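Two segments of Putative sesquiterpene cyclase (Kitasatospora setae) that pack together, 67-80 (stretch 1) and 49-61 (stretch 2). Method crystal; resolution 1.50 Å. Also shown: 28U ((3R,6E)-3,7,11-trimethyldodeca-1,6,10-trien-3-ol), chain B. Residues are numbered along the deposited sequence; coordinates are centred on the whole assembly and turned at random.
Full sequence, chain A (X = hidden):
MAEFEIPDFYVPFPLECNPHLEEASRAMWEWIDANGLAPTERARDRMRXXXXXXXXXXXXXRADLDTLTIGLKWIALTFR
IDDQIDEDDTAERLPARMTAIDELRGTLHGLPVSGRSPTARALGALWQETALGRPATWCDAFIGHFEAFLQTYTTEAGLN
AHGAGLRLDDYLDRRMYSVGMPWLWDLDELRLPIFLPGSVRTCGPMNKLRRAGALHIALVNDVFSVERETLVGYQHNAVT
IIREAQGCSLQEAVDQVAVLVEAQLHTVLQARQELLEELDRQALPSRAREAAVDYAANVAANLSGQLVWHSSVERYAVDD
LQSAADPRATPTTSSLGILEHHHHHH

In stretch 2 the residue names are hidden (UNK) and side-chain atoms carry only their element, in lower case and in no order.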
# COMPACT_ATOMS: atom_id res chain seq x y z
N THR A 67 -4.07 16.32 4.03
CA THR A 67 -3.73 15.09 3.28
C THR A 67 -3.58 13.92 4.22
O THR A 67 -4.07 12.80 3.95
CB THR A 67 -2.46 15.28 2.42
OG1 THR A 67 -2.71 16.33 1.48
CG2 THR A 67 -2.09 14.03 1.66
N LEU A 68 -2.84 14.09 5.32
CA LEU A 68 -2.72 13.00 6.26
C LEU A 68 -4.10 12.48 6.73
O LEU A 68 -4.31 11.27 6.87
CB LEU A 68 -1.84 13.38 7.44
CG LEU A 68 -1.62 12.28 8.48
CD1 LEU A 68 -1.00 11.03 7.93
CD2 LEU A 68 -0.80 12.81 9.67
N THR A 69 -5.00 13.43 7.03
CA THR A 69 -6.29 13.07 7.56
C THR A 69 -7.10 12.23 6.50
O THR A 69 -7.64 11.19 6.88
CB THR A 69 -7.07 14.33 7.92
OG1 THR A 69 -6.37 15.02 8.99
CG2 THR A 69 -8.44 13.97 8.35
N ILE A 70 -7.11 12.64 5.25
CA ILE A 70 -7.78 11.86 4.24
C ILE A 70 -7.14 10.47 4.13
O ILE A 70 -7.81 9.46 4.03
CB ILE A 70 -7.93 12.63 2.91
CG1 ILE A 70 -6.73 12.70 2.14
CG2 ILE A 70 -8.47 14.00 3.07
CD1 ILE A 70 -6.82 13.65 0.98
N GLY A 71 -5.82 10.42 4.14
CA GLY A 71 -5.13 9.11 4.08
C GLY A 71 -5.51 8.19 5.24
O GLY A 71 -5.75 6.98 5.08
N LEU A 72 -5.61 8.74 6.45
CA LEU A 72 -5.98 7.92 7.61
C LEU A 72 -7.43 7.38 7.48
O LEU A 72 -7.72 6.28 7.94
CB LEU A 72 -5.85 8.69 8.91
CG LEU A 72 -4.48 9.10 9.39
CD1 LEU A 72 -4.54 9.56 10.84
CD2 LEU A 72 -3.49 8.00 9.17
N LYS A 73 -8.35 8.17 6.86
CA LYS A 73 -9.69 7.67 6.60
C LYS A 73 -9.65 6.42 5.69
O LYS A 73 -10.31 5.43 5.95
CB LYS A 73 -10.59 8.77 5.98
CG LYS A 73 -10.84 9.94 6.95
CD LYS A 73 -11.68 11.01 6.31
CE LYS A 73 -11.87 12.17 7.25
NZ LYS A 73 -12.55 13.33 6.55
N TRP A 74 -8.83 6.49 4.64
CA TRP A 74 -8.66 5.31 3.77
C TRP A 74 -8.09 4.11 4.51
O TRP A 74 -8.53 2.97 4.29
CB TRP A 74 -7.84 5.69 2.52
CG TRP A 74 -8.61 6.43 1.52
CD1 TRP A 74 -8.70 7.75 1.39
CD2 TRP A 74 -9.47 5.87 0.52
NE1 TRP A 74 -9.55 8.10 0.35
CE2 TRP A 74 -10.02 6.94 -0.21
CE3 TRP A 74 -9.78 4.57 0.13
CZ2 TRP A 74 -10.96 6.74 -1.24
CZ3 TRP A 74 -10.67 4.36 -0.88
CH2 TRP A 74 -11.26 5.42 -1.56
N ILE A 75 -7.08 4.33 5.34
CA ILE A 75 -6.51 3.21 6.12
C ILE A 75 -7.52 2.62 7.11
O ILE A 75 -7.65 1.41 7.21
CB ILE A 75 -5.20 3.63 6.80
CG1 ILE A 75 -4.11 3.93 5.74
CG2 ILE A 75 -4.77 2.55 7.77
CD1 ILE A 75 -2.80 4.43 6.36
N ALA A 76 -8.26 3.48 7.80
CA ALA A 76 -9.27 2.97 8.73
C ALA A 76 -10.35 2.19 8.00
O ALA A 76 -10.78 1.13 8.47
CB ALA A 76 -9.89 4.13 9.48
N LEU A 77 -10.81 2.71 6.87
CA LEU A 77 -11.79 1.99 6.08
C LEU A 77 -11.28 0.63 5.63
O LEU A 77 -12.03 -0.35 5.67
CB LEU A 77 -12.26 2.84 4.94
CG LEU A 77 -13.27 2.22 4.00
CD1 LEU A 77 -14.62 1.96 4.64
CD2 LEU A 77 -13.40 3.14 2.79
N THR A 78 -10.05 0.59 5.13
CA THR A 78 -9.50 -0.69 4.65
C THR A 78 -9.29 -1.69 5.78
O THR A 78 -9.52 -2.89 5.58
CB THR A 78 -8.26 -0.51 3.74
OG1 THR A 78 -7.21 0.07 4.47
CG2 THR A 78 -8.57 0.37 2.61
N PHE A 79 -8.96 -1.20 6.99
CA PHE A 79 -8.92 -2.08 8.15
C PHE A 79 -10.26 -2.70 8.41
O PHE A 79 -10.35 -3.93 8.65
CB PHE A 79 -8.45 -1.39 9.44
CG PHE A 79 -8.71 -2.26 10.66
CD1 PHE A 79 -9.79 -2.03 11.50
CD2 PHE A 79 -7.97 -3.44 10.84
CE1 PHE A 79 -10.06 -2.87 12.55
CE2 PHE A 79 -8.24 -4.29 11.89
CZ PHE A 79 -9.29 -4.00 12.75
N ARG A 80 -11.31 -1.90 8.34
CA ARG A 80 -12.66 -2.41 8.59
C ARG A 80 -13.10 -3.39 7.50
O ARG A 80 -13.65 -4.43 7.82
CB ARG A 80 -13.65 -1.28 8.73
CG ARG A 80 -15.09 -1.71 9.03
CD ARG A 80 -15.20 -2.56 10.30
NE ARG A 80 -16.61 -2.69 10.65
CZ ARG A 80 -17.11 -3.47 11.61
NH1 ARG A 80 -16.31 -4.22 12.37
NH2 ARG A 80 -18.41 -3.49 11.80
N UNK A 49 -6.16 -1.00 18.27
CA UNK A 49 -4.99 -1.86 18.29
C UNK A 49 -4.30 -2.02 16.94
O UNK A 49 -3.14 -2.42 16.89
c UNK A 49 -5.36 -3.23 18.88
c UNK A 49 -5.56 -3.19 20.39
c UNK A 49 -6.40 -4.34 20.92
n UNK A 49 -5.86 -5.66 20.57
n UNK A 49 -7.87 -6.59 19.85
n UNK A 49 -5.93 -7.82 19.80
c UNK A 49 -6.56 -6.68 20.07
N UNK A 50 -4.97 -1.68 15.84
CA UNK A 50 -4.33 -1.82 14.52
C UNK A 50 -3.25 -0.77 14.30
O UNK A 50 -2.39 -0.96 13.46
c UNK A 50 -6.48 -2.57 13.49
o UNK A 50 -5.76 -0.32 13.20
c UNK A 50 -5.31 -1.68 13.33
N UNK A 51 -3.33 0.36 15.01
CA UNK A 51 -2.40 1.49 14.77
C UNK A 51 -2.53 2.13 13.39
O UNK A 51 -1.53 2.49 12.76
N UNK A 52 -3.77 2.32 12.94
CA UNK A 52 -4.02 2.92 11.61
C UNK A 52 -3.43 4.32 11.48
O UNK A 52 -3.00 4.74 10.41
c UNK A 52 -5.52 2.97 11.33
N UNK A 53 -3.49 5.06 12.58
CA UNK A 53 -3.04 6.41 12.58
C UNK A 53 -1.51 6.41 12.45
O UNK A 53 -0.96 7.13 11.64
c UNK A 53 -3.51 6.38 15.10
c UNK A 53 -3.55 7.19 13.80
o UNK A 53 -4.05 6.90 16.09
o UNK A 53 -2.96 5.27 15.16
N UNK A 54 -0.82 5.60 13.27
CA UNK A 54 0.62 5.53 13.22
C UNK A 54 1.09 5.05 11.85
O UNK A 54 2.06 5.56 11.28
c UNK A 54 3.25 5.95 14.79
c UNK A 54 1.18 4.64 14.36
c UNK A 54 3.08 3.57 15.58
c UNK A 54 2.70 4.57 14.48
N UNK A 55 0.37 4.06 11.30
CA UNK A 55 0.68 3.54 10.01
C UNK A 55 0.69 4.67 8.97
O UNK A 55 1.67 4.80 8.19
c UNK A 55 -0.37 2.50 9.61
o UNK A 55 -0.24 2.17 8.26
N UNK A 56 -0.35 5.49 8.96
CA UNK A 56 -0.43 6.61 8.03
C UNK A 56 0.67 7.62 8.22
O UNK A 56 1.16 8.24 7.24
N UNK A 57 1.05 7.86 9.49
CA UNK A 57 2.09 8.84 9.77
C UNK A 57 3.43 8.37 9.17
O UNK A 57 4.26 9.20 8.80
c UNK A 57 2.23 9.08 11.25
N UNK A 58 3.59 7.07 9.03
CA UNK A 58 4.78 6.52 8.36
C UNK A 58 4.64 6.41 6.83
O UNK A 58 5.63 6.43 6.08
c UNK A 58 7.16 5.15 12.71
c UNK A 58 5.16 5.14 8.88
c UNK A 58 7.04 5.82 10.42
c UNK A 58 5.85 5.13 10.24
o UNK A 58 7.82 5.18 13.93
c UNK A 58 5.29 4.51 11.32
c UNK A 58 7.70 5.84 11.65
c UNK A 58 5.97 4.48 12.56
N UNK A 59 3.41 6.28 6.35
CA UNK A 59 3.18 6.26 4.91
C UNK A 59 3.37 7.62 4.24
O UNK A 59 3.94 7.74 3.16
c UNK A 59 1.59 4.27 5.04
c UNK A 59 1.75 5.70 4.55
c UNK A 59 1.55 5.80 3.04
N UNK A 60 2.85 8.67 4.91
CA UNK A 60 2.84 10.03 4.42
C UNK A 60 3.54 10.96 5.38
O UNK A 60 2.94 11.94 5.84
c UNK A 60 0.63 9.67 3.21
c UNK A 60 -1.10 8.51 4.79
c UNK A 60 -0.89 8.17 2.40
c UNK A 60 1.41 10.54 4.14
n UNK A 60 -0.13 8.63 1.36
c UNK A 60 -2.12 7.62 4.80
c UNK A 60 -1.96 7.30 2.41
c UNK A 60 -2.54 7.00 3.61
c UNK A 60 0.78 9.55 1.86
c UNK A 60 -0.46 8.82 3.57
N UNK A 61 4.85 10.72 5.65
CA UNK A 61 5.54 11.58 6.63
C UNK A 61 5.63 13.04 6.30
O UNK A 61 5.77 13.86 7.21
c UNK A 61 6.94 10.94 6.74
c UNK A 61 7.11 10.24 5.39
c UNK A 61 5.71 9.67 5.13
C4 28U B . 2.86 -2.25 5.17
C5 28U B . 0.89 -1.33 6.47
C6 28U B . 0.30 -0.08 5.84
C7 28U B . -1.17 0.24 5.86
C8 28U B . -2.23 -0.58 6.05
C10 28U B . -2.15 -2.03 6.47
C13 28U B . -3.75 -3.55 4.13
C15 28U B . -2.92 -4.80 4.29
O16 28U B . 1.35 -3.75 6.22
C3 28U B . 1.36 -2.49 5.51
C2 28U B . 0.59 -2.62 4.19
C1 28U B . -0.75 -2.89 4.20
C9 28U B . -3.52 -0.34 5.30
C11 28U B . -3.48 -0.93 3.85
C12 28U B . -3.21 -2.42 3.58
C14 28U B . -4.97 -3.58 5.03

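Position 49 has seven side-chain atoms: three carbons, a nitrogen, then a carbon bearing two more nitrogens. That guanidinium marks Arg 49, an exposed, poorly ordered chain that touches nothing on stretch 1. Position 50 carries one carbon bearing an oxygen and a second carbon, and it points toward the ring of Phe 79; this is Thr 50. Its methyl CG2 lies over one face of the ring, 3.1 Å from the centroid, a CH-pi contact, although the model brings these groups too close for the distance to bear much weight.

Position 51 has no side-chain atoms and a positive phi of 64°, a conformation that favours glycine. Gly 51 is the first residue after the preceding helix to leave helical phi/psi and sits at the N-cap position of the next; its O accepts the first i to i+4 bond, from the N of residue 55, at 2.9 Å. At 52 a single carbon defines Ala 52, whose CB meets Ile 75 CG2 at 3.7 Å; so small a side chain suits helices this close.

Position 53 shows two carbons, the second with two oxygens: Asp 53. In the first turn of the helix its OD1 accepts a hydrogen bond from the N of residue 54 at 2.9 Å, while CB rests 3.9 Å from Leu 72 CD1. Position 54, four carbons forked at the second, points away from stretch 1 and is Leu 54, partly exposed, its size not limited by this contact.

One carbon and one oxygen at 55 give Ser 55. OG lies 3.9 Å from Ile 75 CD1 and 3.2 Å from C7 of the bound 28U, and finds no hydrogen-bond partner in the model. Position 56 again lacks a side chain: Gly 56. Its CA sits 3.5 Å from Leu 72 CD2, and an ideal CB would fall 2.1 Å from that methyl, a clash.

The lone carbon at 57 is Ala 57; Leu 68 CD1 comes within 4.1 Å of its backbone N, while its CB stays clear of stretch 1. At 58 a six-carbon ring bearing oxygen reveals Tyr 58, directed away and partly exposed, so its bulk costs the contact nothing. Three carbons, branched at the first, make Val 59, pointing toward stretch 1 without touching it, an apolar residue suited to burial. Position 60 has fused five- and six-membered rings with one nitrogen, near Leu 68, Gly 71 and Ile 75: Trp 60. Its CH2 approaches Gly 71 CA at 3.4 Å, where a CB on the glycine would clash with the indole. Three carbons closing onto the backbone N identify Pro 61, which points away; lacking an NH to donate, it suits a place beyond the helix.

The contact works without cross-stretch hydrogen bonds. Helices crossing at 130° pack Leu 72 against Gly 56 and Ile 75 against Ala 52, while Trp 60 fills the space over Gly 71.

Stretch 2 (49-61) RTGADLSGAYVWP
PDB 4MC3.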